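Dual oxidase maturation factor 1 (Homo sapiens, PDB 7D3F) may be required for the maturation of the NADPH oxidase DUOX1 and its transport from the endoplasmic reticulum to the plasma membrane. Local coordinates at residues 87-99 with 112-126. Residues are numbered along the deposited sequence; the frame is centred on the assembly and turned at random.
With MAN (alpha-D-mannopyranose), chain E; NAG (2-acetamido-2-deoxy-beta-D-glucopyranose), chain S; MAN (alpha-D-mannopyranose), chain C.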
ATOM      1  N   TYR B  87      -0.250 -26.792  32.764  1.00 47.75           N
ATOM      2  CA  TYR B  87      -0.127 -25.379  32.417  1.00 35.04           C
ATOM      3  C   TYR B  87       1.151 -25.072  31.642  1.00 40.19           C
ATOM      4  O   TYR B  87       1.091 -24.524  30.539  1.00 47.96           O
ATOM      5  CB  TYR B  87      -0.197 -24.523  33.687  1.00 35.60           C
ATOM      6  CG  TYR B  87      -0.001 -23.048  33.433  1.00 32.30           C
ATOM      7  CD1 TYR B  87      -0.840 -22.357  32.570  1.00 39.40           C
ATOM      8  CD2 TYR B  87       1.016 -22.344  34.063  1.00 31.37           C
ATOM      9  CE1 TYR B  87      -0.669 -21.008  32.335  1.00 35.15           C
ATOM     10  CE2 TYR B  87       1.194 -20.995  33.835  1.00 37.22           C
ATOM     11  CZ  TYR B  87       0.350 -20.331  32.970  1.00 38.65           C
ATOM     12  OH  TYR B  87       0.522 -18.986  32.739  1.00 48.89           O
ATOM     13  N   LYS B  88       2.310 -25.420  32.195  1.00 41.10           N
ATOM     14  CA  LYS B  88       3.578 -25.050  31.586  1.00 34.83           C
ATOM     15  C   LYS B  88       4.564 -26.202  31.702  1.00 41.61           C
ATOM     16  O   LYS B  88       4.387 -27.125  32.501  1.00 53.45           O
ATOM     17  CB  LYS B  88       4.167 -23.788  32.230  1.00 34.91           C
ATOM     18  CG  LYS B  88       4.604 -23.972  33.674  1.00 31.58           C
ATOM     19  CD  LYS B  88       5.300 -22.726  34.196  1.00 39.88           C
ATOM     20  CE  LYS B  88       5.855 -22.941  35.593  1.00 48.61           C
ATOM     21  NZ  LYS B  88       6.597 -21.746  36.080  1.00 58.26           N
ATOM     22  N   ALA B  89       5.609 -26.134  30.882  1.00 42.36           N
ATOM     23  CA  ALA B  89       6.656 -27.141  30.909  1.00 39.96           C
ATOM     24  C   ALA B  89       7.511 -26.993  32.164  1.00 42.17           C
ATOM     25  O   ALA B  89       7.540 -25.942  32.812  1.00 51.21           O
ATOM     26  CB  ALA B  89       7.531 -27.038  29.661  1.00 40.67           C
ATOM     27  N   PHE B  90       8.218 -28.075  32.499  1.00 43.83           N
ATOM     28  CA  PHE B  90       9.072 -28.133  33.686  1.00 44.88           C
ATOM     29  C   PHE B  90       8.272 -27.829  34.950  1.00 51.67           C
ATOM     30  O   PHE B  90       8.770 -27.211  35.894  1.00 63.24           O
ATOM     31  CB  PHE B  90      10.272 -27.192  33.553  1.00 45.55           C
ATOM     32  CG  PHE B  90      10.939 -27.259  32.211  1.00 48.40           C
ATOM     33  CD1 PHE B  90      10.697 -26.287  31.254  1.00 49.68           C
ATOM     34  CD2 PHE B  90      11.795 -28.303  31.899  1.00 47.26           C
ATOM     35  CE1 PHE B  90      11.302 -26.349  30.015  1.00 48.22           C
ATOM     36  CE2 PHE B  90      12.402 -28.370  30.661  1.00 49.52           C
ATOM     37  CZ  PHE B  90      12.154 -27.391  29.718  1.00 49.76           C
ATOM     38  N   SER B  91       7.017 -28.272  34.965  1.00 51.00           N
ATOM     39  CA  SER B  91       6.124 -28.046  36.098  1.00 45.10           C
ATOM     40  C   SER B  91       4.997 -29.060  36.021  1.00 50.36           C
ATOM     41  O   SER B  91       4.304 -29.135  35.001  1.00 60.28           O
ATOM     42  CB  SER B  91       5.573 -26.619  36.086  1.00 51.24           C
ATOM     43  OG  SER B  91       4.589 -26.445  37.090  1.00 62.60           O
ATOM     44  N   SER B  92       4.813 -29.832  37.086  1.00 50.87           N
ATOM     45  CA  SER B  92       3.764 -30.841  37.143  1.00 47.24           C
ATOM     46  C   SER B  92       2.454 -30.303  37.703  1.00 55.17           C
ATOM     47  O   SER B  92       1.484 -31.060  37.803  1.00 64.99           O
ATOM     48  CB  SER B  92       4.229 -32.038  37.977  1.00 51.07           C
ATOM     49  OG  SER B  92       4.578 -31.639  39.291  1.00 62.63           O
ATOM     50  N   GLU B  93       2.404 -29.025  38.069  1.00 54.18           N
ATOM     51  CA  GLU B  93       1.184 -28.451  38.617  1.00 51.87           C
ATOM     52  C   GLU B  93       0.136 -28.267  37.526  1.00 52.20           C
ATOM     53  O   GLU B  93       0.454 -27.912  36.387  1.00 60.61           O
ATOM     54  CB  GLU B  93       1.481 -27.112  39.288  1.00 56.31           C
ATOM     55  CG  GLU B  93       2.346 -27.216  40.531  1.00 67.44           C
ATOM     56  CD  GLU B  93       1.756 -28.145  41.571  1.00 89.16           C
ATOM     57  OE1 GLU B  93       2.473 -29.058  42.030  1.00 92.33           O
ATOM     58  OE2 GLU B  93       0.570 -27.967  41.923  1.00 97.32           O
ATOM     59  N   TRP B  94      -1.121 -28.511  37.883  1.00 49.46           N
ATOM     60  CA  TRP B  94      -2.247 -28.336  36.981  1.00 44.82           C
ATOM     61  C   TRP B  94      -3.052 -27.106  37.373  1.00 51.79           C
ATOM     62  O   TRP B  94      -3.063 -26.691  38.536  1.00 61.81           O
ATOM     63  CB  TRP B  94      -3.158 -29.568  36.978  1.00 45.25           C
ATOM     64  CG  TRP B  94      -2.646 -30.700  36.144  1.00 48.33           C
ATOM     65  CD1 TRP B  94      -1.344 -30.971  35.836  1.00 50.40           C
ATOM     66  CD2 TRP B  94      -3.430 -31.710  35.498  1.00 49.91           C
ATOM     67  NE1 TRP B  94      -1.270 -32.091  35.044  1.00 53.23           N
ATOM     68  CE2 TRP B  94      -2.537 -32.563  34.822  1.00 49.93           C
ATOM     69  CE3 TRP B  94      -4.801 -31.977  35.429  1.00 54.49           C
ATOM     70  CZ2 TRP B  94      -2.969 -33.665  34.087  1.00 55.03           C
ATOM     71  CZ3 TRP B  94      -5.228 -33.071  34.699  1.00 55.12           C
ATOM     72  CH2 TRP B  94      -4.315 -33.901  34.037  1.00 54.82           C
ATOM     73  N   ILE B  95      -3.727 -26.524  36.386  1.00 50.07           N
ATOM     74  CA  ILE B  95      -4.568 -25.354  36.587  1.00 43.54           C
ATOM     75  C   ILE B  95      -6.004 -25.708  36.233  1.00 51.65           C
ATOM     76  O   ILE B  95      -6.267 -26.521  35.339  1.00 61.15           O
ATOM     77  CB  ILE B  95      -4.096 -24.145  35.750  1.00 42.93           C
ATOM     78  CG1 ILE B  95      -4.131 -24.484  34.258  1.00 42.27           C
ATOM     79  CG2 ILE B  95      -2.707 -23.712  36.177  1.00 47.63           C
ATOM     80  CD1 ILE B  95      -4.109 -23.275  33.353  1.00 36.53           C
ATOM     81  N   SER B  96      -6.937 -25.089  36.951  1.00 49.78           N
ATOM     82  CA  SER B  96      -8.354 -25.148  36.631  1.00 49.76           C
ATOM     83  C   SER B  96      -8.708 -23.897  35.838  1.00 49.24           C
ATOM     84  O   SER B  96      -8.556 -22.778  36.339  1.00 57.79           O
ATOM     85  CB  SER B  96      -9.202 -25.241  37.900  1.00 48.37           C
ATOM     86  OG  SER B  96     -10.581 -25.113  37.601  1.00 61.51           O
ATOM     87  N   ALA B  97      -9.173 -24.084  34.606  1.00 47.61           N
ATOM     88  CA  ALA B  97      -9.402 -22.944  33.734  1.00 48.45           C
ATOM     89  C   ALA B  97     -10.482 -23.266  32.713  1.00 52.45           C
ATOM     90  O   ALA B  97     -10.770 -24.431  32.421  1.00 59.13           O
ATOM     91  CB  ALA B  97      -8.113 -22.520  33.019  1.00 52.38           C
ATOM     92  N   ASP B  98     -11.075 -22.203  32.173  1.00 55.76           N
ATOM     93  CA  ASP B  98     -11.954 -22.301  31.020  1.00 56.33           C
ATOM     94  C   ASP B  98     -11.112 -22.170  29.758  1.00 53.91           C
ATOM     95  O   ASP B  98     -10.414 -21.165  29.565  1.00 63.65           O
ATOM     96  CB  ASP B  98     -13.040 -21.226  31.052  1.00 57.86           C
ATOM     97  CG  ASP B  98     -13.912 -21.310  32.287  1.00 80.19           C
ATOM     98  OD1 ASP B  98     -14.085 -20.275  32.963  1.00 86.72           O
ATOM     99  OD2 ASP B  98     -14.417 -22.412  32.589  1.00 81.63           O
ATOM    100  N   ILE B  99     -11.173 -23.191  28.911  1.00 49.28           N
ATOM    101  CA  ILE B  99     -10.485 -23.217  27.629  1.00 46.22           C
ATOM    102  C   ILE B  99     -11.533 -23.058  26.539  1.00 51.80           C
ATOM    103  O   ILE B  99     -12.510 -23.818  26.489  1.00 62.84           O
ATOM    104  CB  ILE B  99      -9.682 -24.515  27.447  1.00 46.65           C
ATOM    105  CG1 ILE B  99      -8.879 -24.808  28.715  1.00 51.00           C
ATOM    106  CG2 ILE B  99      -8.760 -24.403  26.246  1.00 45.28           C
ATOM    107  CD1 ILE B  99      -8.080 -26.084  28.655  1.00 59.08           C
ATOM    108  N   LEU B 112      -7.622 -19.004  27.194  1.00 43.31           N
ATOM    109  CA  LEU B 112      -7.349 -19.800  28.387  1.00 41.43           C
ATOM    110  C   LEU B 112      -7.492 -18.862  29.579  1.00 43.49           C
ATOM    111  O   LEU B 112      -6.587 -18.070  29.860  1.00 54.67           O
ATOM    112  CB  LEU B 112      -5.959 -20.429  28.331  1.00 38.65           C
ATOM    113  CG  LEU B 112      -5.500 -21.205  29.566  1.00 38.85           C
ATOM    114  CD1 LEU B 112      -6.313 -22.476  29.745  1.00 41.78           C
ATOM    115  CD2 LEU B 112      -4.017 -21.521  29.478  1.00 38.25           C
ATOM    116  N   THR B 113      -8.633 -18.929  30.260  1.00 47.05           N
ATOM    117  CA  THR B 113      -8.934 -18.035  31.373  1.00 47.25           C
ATOM    118  C   THR B 113      -8.946 -18.847  32.659  1.00 50.39           C
ATOM    119  O   THR B 113      -9.802 -19.719  32.839  1.00 62.41           O
ATOM    120  CB  THR B 113     -10.271 -17.329  31.164  1.00 49.76           C
ATOM    121  OG1 THR B 113     -10.236 -16.582  29.941  1.00 59.14           O
ATOM    122  CG2 THR B 113     -10.554 -16.386  32.321  1.00 48.42           C
ATOM    123  N   GLY B 114      -8.006 -18.556  33.554  1.00 49.75           N
ATOM    124  CA  GLY B 114      -7.941 -19.288  34.804  1.00 45.47           C
ATOM    125  C   GLY B 114      -9.163 -19.045  35.668  1.00 53.38           C
ATOM    126  O   GLY B 114      -9.766 -17.970  35.651  1.00 62.05           O
ATOM    127  N   THR B 115      -9.535 -20.072  36.433  1.00 54.43           N
ATOM    128  CA  THR B 115     -10.655 -20.005  37.372  1.00 47.33           C
ATOM    129  C   THR B 115     -10.172 -20.488  38.732  1.00 48.08           C
ATOM    130  O   THR B 115     -10.235 -21.687  39.034  1.00 54.69           O
ATOM    131  CB  THR B 115     -11.840 -20.836  36.886  1.00 51.62           C
ATOM    132  OG1 THR B 115     -11.419 -22.185  36.653  1.00 62.12           O
ATOM    133  CG2 THR B 115     -12.401 -20.256  35.602  1.00 54.70           C
ATOM    134  N   PRO B 116      -9.680 -19.579  39.589  1.00 45.34           N
ATOM    135  CA  PRO B 116      -9.581 -18.130  39.378  1.00 47.86           C
ATOM    136  C   PRO B 116      -8.427 -17.733  38.461  1.00 55.85           C
ATOM    137  O   PRO B 116      -7.570 -18.563  38.164  1.00 64.96           O
ATOM    138  CB  PRO B 116      -9.354 -17.592  40.791  1.00 49.89           C
ATOM    139  CG  PRO B 116      -8.616 -18.686  41.473  1.00 49.37           C
ATOM    140  CD  PRO B 116      -9.181 -19.970  40.920  1.00 47.33           C
ATOM    141  N   VAL B 117      -8.424 -16.474  38.014  1.00 53.74           N
ATOM    142  CA  VAL B 117      -7.389 -16.006  37.095  1.00 46.19           C
ATOM    143  C   VAL B 117      -6.009 -16.143  37.725  1.00 52.79           C
ATOM    144  O   VAL B 117      -5.039 -16.525  37.057  1.00 59.65           O
ATOM    145  CB  VAL B 117      -7.676 -14.556  36.664  1.00 44.87           C
ATOM    146  CG1 VAL B 117      -6.587 -14.051  35.730  1.00 46.68           C
ATOM    147  CG2 VAL B 117      -9.041 -14.461  35.999  1.00 49.25           C
ATOM    148  N   GLN B 118      -5.897 -15.842  39.016  1.00 52.94           N
ATOM    149  CA  GLN B 118      -4.627 -15.933  39.733  1.00 50.63           C
ATOM    150  C   GLN B 118      -4.461 -17.359  40.248  1.00 49.54           C
ATOM    151  O   GLN B 118      -4.994 -17.718  41.302  1.00 53.34           O
ATOM    152  CB  GLN B 118      -4.585 -14.917  40.871  1.00 51.57           C
ATOM    153  CG  GLN B 118      -4.624 -13.466  40.413  1.00 56.29           C
ATOM    154  CD  GLN B 118      -3.347 -13.043  39.715  1.00 64.61           C
ATOM    155  OE1 GLN B 118      -2.260 -13.512  40.051  1.00 67.33           O
ATOM    156  NE2 GLN B 118      -3.474 -12.157  38.734  1.00 57.71           N
ATOM    157  N   GLN B 119      -3.718 -18.175  39.503  1.00 48.94           N
ATOM    158  CA  GLN B 119      -3.391 -19.540  39.898  1.00 44.35           C
ATOM    159  C   GLN B 119      -1.891 -19.763  39.764  1.00 50.68           C
ATOM    160  O   GLN B 119      -1.272 -19.283  38.811  1.00 65.09           O
ATOM    161  CB  GLN B 119      -4.138 -20.569  39.049  1.00 41.61           C
ATOM    162  CG  GLN B 119      -5.602 -20.707  39.386  1.00 40.51           C
ATOM    163  CD  GLN B 119      -6.246 -21.835  38.626  1.00 43.42           C
ATOM    164  OE1 GLN B 119      -5.749 -22.961  38.626  1.00 54.46           O
ATOM    165  NE2 GLN B 119      -7.348 -21.540  37.953  1.00 54.75           N
ATOM    166  N   LEU B 120      -1.314 -20.493  40.724  1.00 48.34           N
ATOM    167  CA  LEU B 120       0.119 -20.799  40.751  1.00 49.42           C
ATOM    168  C   LEU B 120       0.974 -19.534  40.673  1.00 57.42           C
ATOM    169  O   LEU B 120       2.030 -19.534  40.037  1.00 57.99           O
ATOM    170  CB  LEU B 120       0.512 -21.768  39.632  1.00 53.38           C
ATOM    171  CG  LEU B 120      -0.273 -23.074  39.572  1.00 53.22           C
ATOM    172  CD1 LEU B 120       0.153 -23.903  38.371  1.00 46.06           C
ATOM    173  CD2 LEU B 120      -0.076 -23.834  40.870  1.00 60.33           C
ATOM    174  N   ASN B 121       0.521 -18.445  41.302  1.00 58.32           N
ATOM    175  CA  ASN B 121       1.206 -17.146  41.264  1.00 55.84           C
ATOM    176  C   ASN B 121       1.377 -16.623  39.838  1.00 55.49           C
ATOM    177  O   ASN B 121       2.346 -15.921  39.534  1.00 63.92           O
ATOM    178  CB  ASN B 121       2.558 -17.202  41.981  1.00 61.74           C
ATOM    179  CG  ASN B 121       2.413 -17.456  43.466  1.00 70.11           C
ATOM    180  OD1 ASN B 121       3.056 -18.343  44.028  1.00 75.29           O
ATOM    181  ND2 ASN B 121       1.552 -16.678  44.111  1.00 78.69           N
ATOM    182  N   GLU B 122       0.426 -16.934  38.961  1.00 55.50           N
ATOM    183  CA  GLU B 122       0.471 -16.487  37.577  1.00 49.65           C
ATOM    184  C   GLU B 122      -0.904 -15.988  37.155  1.00 50.75           C
ATOM    185  O   GLU B 122      -1.930 -16.418  37.688  1.00 58.04           O
ATOM    186  CB  GLU B 122       0.937 -17.604  36.634  1.00 45.82           C
ATOM    187  CG  GLU B 122       2.263 -18.239  37.029  1.00 54.63           C
ATOM    188  CD  GLU B 122       2.980 -18.869  35.854  1.00 60.09           C
ATOM    189  OE1 GLU B 122       2.712 -18.457  34.707  1.00 61.18           O
ATOM    190  OE2 GLU B 122       3.812 -19.774  36.078  1.00 67.76           O
ATOM    191  N   THR B 123      -0.910 -15.073  36.188  1.00 50.52           N
ATOM    192  CA  THR B 123      -2.138 -14.523  35.630  1.00 43.62           C
ATOM    193  C   THR B 123      -2.493 -15.311  34.374  1.00 50.43           C
ATOM    194  O   THR B 123      -1.751 -15.278  33.386  1.00 56.66           O
ATOM    195  CB  THR B 123      -1.974 -13.039  35.305  1.00 46.94           C
ATOM    196  OG1 THR B 123      -1.391 -12.368  36.428  1.00 62.64           O
ATOM    197  CG2 THR B 123      -3.322 -12.407  34.993  1.00 50.80           C
ATOM    198  N   ILE B 124      -3.620 -16.019  34.414  1.00 47.82           N
ATOM    199  CA  ILE B 124      -4.021 -16.862  33.294  1.00 37.76           C
ATOM    200  C   ILE B 124      -5.238 -16.254  32.613  1.00 42.41           C
ATOM    201  O   ILE B 124      -6.383 -16.549  32.977  1.00 54.09           O
ATOM    202  CB  ILE B 124      -4.305 -18.300  33.761  1.00 39.08           C
ATOM    203  CG1 ILE B 124      -3.146 -18.816  34.615  1.00 37.92           C
ATOM    204  CG2 ILE B 124      -4.533 -19.214  32.568  1.00 39.68           C
ATOM    205  CD1 ILE B 124      -3.388 -20.179  35.217  1.00 44.84           C
ATOM    206  N   ASN B 125      -4.997 -15.396  31.623  1.00 43.33           N
ATOM    207  CA  ASN B 125      -6.051 -14.784  30.822  1.00 39.21           C
ATOM    208  C   ASN B 125      -5.624 -14.726  29.360  1.00 40.69           C
ATOM    209  O   ASN B 125      -5.788 -13.704  28.685  1.00 60.65           O
ATOM    210  CB  ASN B 125      -6.409 -13.394  31.347  1.00 42.86           C
ATOM    211  CG  ASN B 125      -7.724 -12.879  30.794  1.00 52.26           C
ATOM    212  OD1 ASN B 125      -8.560 -13.652  30.327  1.00 63.38           O
ATOM    213  ND2 ASN B 125      -7.912 -11.566  30.841  1.00 61.88           N
ATOM    214  N   TYR B 126      -5.061 -15.820  28.858  1.00 39.29           N
ATOM    215  CA  TYR B 126      -4.515 -15.831  27.508  1.00 33.00           C
ATOM    216  C   TYR B 126      -5.622 -15.728  26.465  1.00 33.88           C
ATOM    217  O   TYR B 126      -6.679 -16.347  26.596  1.00 50.76           O
ATOM    218  CB  TYR B 126      -3.713 -17.109  27.263  1.00 26.62           C
ATOM    219  CG  TYR B 126      -2.537 -17.299  28.189  1.00 30.85           C
ATOM    220  CD1 TYR B 126      -2.694 -17.913  29.425  1.00 32.92           C
ATOM    221  CD2 TYR B 126      -1.266 -16.875  27.824  1.00 28.76           C
ATOM    222  CE1 TYR B 126      -1.623 -18.093  30.272  1.00 36.41           C
ATOM    223  CE2 TYR B 126      -0.186 -17.052  28.667  1.00 29.97           C
ATOM    224  CZ  TYR B 126      -0.372 -17.662  29.890  1.00 33.80           C
ATOM    225  OH  TYR B 126       0.694 -17.842  30.736  1.00 53.95           O
TER
HETATM  226  C1  MAN E   5       0.194 -12.502  29.477  1.00 43.05           C
HETATM  227  C2  MAN E   5      -0.309 -13.767  30.200  1.00 36.43           C
HETATM  228  C3  MAN E   5      -1.800 -13.636  30.444  1.00 37.30           C
HETATM  229  C4  MAN E   5      -2.087 -12.364  31.249  1.00 45.75           C
HETATM  230  C5  MAN E   5      -1.557 -11.139  30.487  1.00 45.70           C
HETATM  231  C6  MAN E   5      -1.693  -9.851  31.275  1.00 50.19           C
HETATM  232  O2  MAN E   5       0.260 -13.863  31.500  1.00 45.41           O
HETATM  233  O3  MAN E   5      -2.326 -14.774  31.116  1.00 47.20           O
HETATM  234  O4  MAN E   5      -3.478 -12.220  31.451  1.00 54.15           O
HETATM  235  O5  MAN E   5      -0.148 -11.322  30.191  1.00 48.28           O
HETATM  236  O6  MAN E   5      -1.223  -8.782  30.462  1.00 65.57           O
HETATM  237  C1  NAG S 502       1.325 -16.833  45.525  1.00 85.46           C
HETATM  238  C2  NAG S 502       1.832 -15.600  46.272  1.00 87.38           C
HETATM  239  C3  NAG S 502       1.591 -15.747  47.773  1.00 87.67           C
HETATM  240  C4  NAG S 502       0.127 -16.068  48.046  1.00 94.14           C
HETATM  241  C5  NAG S 502      -0.311 -17.282  47.232  1.00 94.17           C
HETATM  242  C6  NAG S 502      -1.785 -17.582  47.367  1.00 97.22           C
HETATM  243  C7  NAG S 502       4.234 -16.197  46.268  1.00 83.46           C
HETATM  244  C8  NAG S 502       5.610 -15.738  45.889  1.00 72.64           C
HETATM  245  N2  NAG S 502       3.239 -15.346  45.991  1.00 82.54           N
HETATM  246  O3  NAG S 502       1.950 -14.534  48.424  1.00 86.99           O
HETATM  247  O4  NAG S 502      -0.063 -16.334  49.431  1.00 92.91           O
HETATM  248  O5  NAG S 502      -0.061 -17.052  45.837  1.00 91.30           O
HETATM  249  O6  NAG S 502      -2.545 -16.898  46.380  1.00 95.60           O
HETATM  250  O7  NAG S 502       4.039 -17.289  46.799  1.00 86.22           O
HETATM  251  C1  MAN C   6       1.373 -14.778  31.481  1.00 38.89           C
HETATM  252  C2  MAN C   6       1.482 -15.358  32.898  1.00 37.76           C
HETATM  253  C3  MAN C   6       1.832 -14.237  33.872  1.00 39.00           C
HETATM  254  C4  MAN C   6       3.074 -13.457  33.400  1.00 39.25           C
HETATM  255  C5  MAN C   6       2.896 -12.982  31.947  1.00 36.24           C
HETATM  256  C6  MAN C   6       4.152 -12.357  31.373  1.00 34.59           C
HETATM  257  O2  MAN C   6       2.548 -16.302  32.994  1.00 57.33           O
HETATM  258  O3  MAN C   6       2.033 -14.730  35.191  1.00 51.33           O
HETATM  259  O4  MAN C   6       3.274 -12.328  34.231  1.00 48.17           O
HETATM  260  O5  MAN C   6       2.554 -14.107  31.113  1.00 46.55           O
HETATM  261  O6  MAN C   6       3.877 -11.957  30.035  1.00 36.78           O
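Ser96 and Gln119 meet through the glutamine side-chain amide, which bonds to the Ser96 backbone beside the corner the chain turns at residues 115-117. Gln119 OE1 accepts from Ser96 N at 3.0 Å, the donor lying in the carbonyl plane on a lone pair, while NE2 lies against Ser96 O. A further bond, 3.0 Å from Gln119 NE2 to Pro116 O, ties the amide to the corner, which contains the cis peptide bond before Pro116. Ser96 O also accepts from Thr115 N at 2.9 Å. Asp98 and Thr113 form an antiparallel hydrogen-bonded pair in the β-hairpin of strands 94-103 and 107-114, part of an antiparallel sheet predicted to be extracellular. On the face bearing Ala97 and Ile99, Leu112 CD1 lies 3.6 Å from Ile99 CG1 and also touches Ala97 CB. Ile95 and Ile124 reach tip to tip, CD1 to CD1 at 3.7 Å, and Leu120 CD1 crosses against Ile95 CG2. The second polar cluster gathers around Tyr87, whose ring receives Ile124 CD1 over one face. Tyr87 OH lies 3.0 Å from the carboxylate oxygen Glu122 OE1 and close to Tyr126 OH. Glu122 OE1 accepts from O2 of the chain C mannose at 2.8 Å, and OE2 forms a weak salt bridge with Lys88 NZ.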